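Local coordinates for Poly(Beta-D-mannuronate) lyase (Pseudopedobacter saltans, PDB 7O79), which probably cleaves alginate at its mannuronate linkages by beta-elimination, as a polysaccharide lyase with a parallel beta-helix fold, at residues K99-T103 with Q130-F134. Coordinates in Å, arbitrary orientation, origin at the centre of the assembly. Residue numbers count along the deposited sequence, not the author numbering.
Sequences KLENT and QYCSF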
loop_
_atom_site.group_PDB
_atom_site.type_symbol
_atom_site.label_atom_id
_atom_site.label_comp_id
_atom_site.label_asym_id
_atom_site.label_seq_id
_atom_site.Cartn_x
_atom_site.Cartn_y
_atom_site.Cartn_z
ATOM N N LYS A 99 15.252 -8.933 -8.202
ATOM C CA LYS A 99 15.336 -7.515 -7.905
ATOM C C LYS A 99 15.123 -6.686 -9.157
ATOM O O LYS A 99 15.726 -6.957 -10.196
ATOM C CB LYS A 99 16.691 -7.151 -7.273
ATOM C CG LYS A 99 16.789 -5.655 -6.893
ATOM C CD LYS A 99 18.028 -5.346 -6.036
ATOM C CE LYS A 99 19.275 -6.043 -6.561
ATOM N NZ LYS A 99 20.510 -5.212 -6.435
ATOM N N LEU A 100 14.290 -5.658 -9.041
ATOM C CA LEU A 100 14.151 -4.625 -10.058
ATOM C C LEU A 100 14.683 -3.324 -9.479
ATOM O O LEU A 100 14.290 -2.933 -8.377
ATOM C CB LEU A 100 12.691 -4.433 -10.472
ATOM C CG LEU A 100 12.458 -3.274 -11.457
ATOM C CD1 LEU A 100 13.044 -3.662 -12.804
ATOM C CD2 LEU A 100 10.986 -2.919 -11.600
ATOM N N GLU A 101 15.570 -2.652 -10.205
ATOM C CA GLU A 101 15.992 -1.352 -9.716
ATOM C C GLU A 101 16.333 -0.435 -10.872
ATOM O O GLU A 101 16.580 -0.879 -11.994
ATOM C CB GLU A 101 17.139 -1.466 -8.698
ATOM C CG GLU A 101 18.329 -2.285 -9.072
ATOM C CD GLU A 101 19.344 -2.323 -7.916
ATOM O OE1 GLU A 101 20.316 -3.086 -7.992
ATOM O OE2 GLU A 101 19.182 -1.556 -6.936
ATOM N N ASN A 102 16.265 0.869 -10.576
ATOM C CA ASN A 102 16.606 1.943 -11.504
ATOM C C ASN A 102 15.755 1.890 -12.772
ATOM O O ASN A 102 16.224 2.212 -13.856
ATOM C CB ASN A 102 18.101 1.931 -11.848
ATOM C CG ASN A 102 18.669 3.340 -12.020
ATOM O OD1 ASN A 102 18.100 4.312 -11.522
ATOM N ND2 ASN A 102 19.798 3.453 -12.718
ATOM N N THR A 103 14.484 1.523 -12.628
ATOM C CA THR A 103 13.559 1.378 -13.745
ATOM C C THR A 103 12.382 2.332 -13.582
ATOM O O THR A 103 11.942 2.597 -12.465
ATOM C CB THR A 103 13.079 -0.082 -13.835
ATOM O OG1 THR A 103 14.205 -0.915 -14.126
ATOM C CG2 THR A 103 11.971 -0.283 -14.898
ATOM N N GLN A 130 13.433 -1.372 -5.869
ATOM C CA GLN A 130 13.926 -0.163 -5.233
ATOM C C GLN A 130 14.491 0.788 -6.281
ATOM O O GLN A 130 14.950 0.360 -7.340
ATOM C CB GLN A 130 14.974 -0.481 -4.158
ATOM C CG GLN A 130 16.233 -1.170 -4.681
ATOM C CD GLN A 130 17.246 -1.430 -3.572
ATOM O OE1 GLN A 130 16.886 -1.530 -2.396
ATOM N NE2 GLN A 130 18.520 -1.546 -3.947
ATOM N N TYR A 131 14.431 2.084 -5.977
ATOM C CA TYR A 131 14.856 3.149 -6.897
ATOM C C TYR A 131 14.188 3.028 -8.261
ATOM O O TYR A 131 14.820 3.151 -9.310
ATOM C CB TYR A 131 16.371 3.185 -7.037
ATOM C CG TYR A 131 17.028 3.417 -5.707
ATOM C CD1 TYR A 131 17.007 4.682 -5.120
ATOM C CD2 TYR A 131 17.632 2.379 -5.014
ATOM C CE1 TYR A 131 17.599 4.915 -3.886
ATOM C CE2 TYR A 131 18.223 2.610 -3.781
ATOM C CZ TYR A 131 18.200 3.882 -3.230
ATOM O OH TYR A 131 18.784 4.117 -2.006
ATOM N N CYS A 132 12.880 2.807 -8.241
ATOM C CA CYS A 132 12.090 2.828 -9.454
ATOM C C CYS A 132 11.086 3.971 -9.387
ATOM O O CYS A 132 10.708 4.426 -8.304
ATOM C CB CYS A 132 11.395 1.483 -9.677
ATOM S SG CYS A 132 12.545 0.111 -10.020
ATOM N N SER A 133 10.661 4.441 -10.561
ATOM C CA SER A 133 9.754 5.580 -10.678
ATOM C C SER A 133 8.547 5.205 -11.524
ATOM O O SER A 133 8.672 4.510 -12.533
ATOM C CB SER A 133 10.431 6.810 -11.310
ATOM O OG SER A 133 11.441 7.329 -10.476
ATOM N N PHE A 134 7.384 5.710 -11.119
ATOM C CA PHE A 134 6.113 5.362 -11.739
ATOM C C PHE A 134 5.270 6.619 -11.878
ATOM O O PHE A 134 4.966 7.282 -10.881
ATOM C CB PHE A 134 5.390 4.290 -10.914
ATOM C CG PHE A 134 6.251 3.090 -10.606
ATOM C CD1 PHE A 134 6.339 2.049 -11.517
ATOM C CD2 PHE A 134 7.034 3.048 -9.467
ATOM C CE1 PHE A 134 7.127 0.954 -11.271
ATOM C CE2 PHE A 134 7.837 1.952 -9.204
ATOM C CZ PHE A 134 7.888 0.895 -10.112
#
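Parallel beta-helices repeat one turn of backbone after another, and even where the chain bends out of its strand, equivalent bends can stack coil on coil. Residues 99-103 and 130-134, from successive coils of this family 6 lyase, illustrate the principle. Asn102 and Tyr131 both adopt left-handed helical backbone angles (59/37° and 53/46°), so each strand turns its corner at the same point of the repeat. Before the corner, Gln130 N donates to Leu100 O (3.1 Å); after it, Ser133 N donates to Thr103 O (2.9 Å). At the bend itself the regular pattern lapses. Asn102 N makes a weak, bent hydrogen bond to Tyr131 O (3.0 Å, 120°), while Thr103 N turns to a thiol, Cys132 SG, at 3.5 Å. The same sulphur lies 3.7 Å from Leu100 CG, among buried side chains. On the other face, Glu101 is satisfied twice: its OE1 forms a salt bridge with Lys99 NZ (2.6 Å), and its OE2 accepts from Gln130 NE2. Gln130 OE1 in turn accepts from Gln157 on the next coil, extending the polar row. Residues near the C-terminus cover the corner, with Lys453 N bonding Asn102 OD1 and the Lys453 side chain making a cation-pi contact with Tyr131. Within the first corner, Thr103 OG1 closes back onto Glu101 O at 3.2 Å.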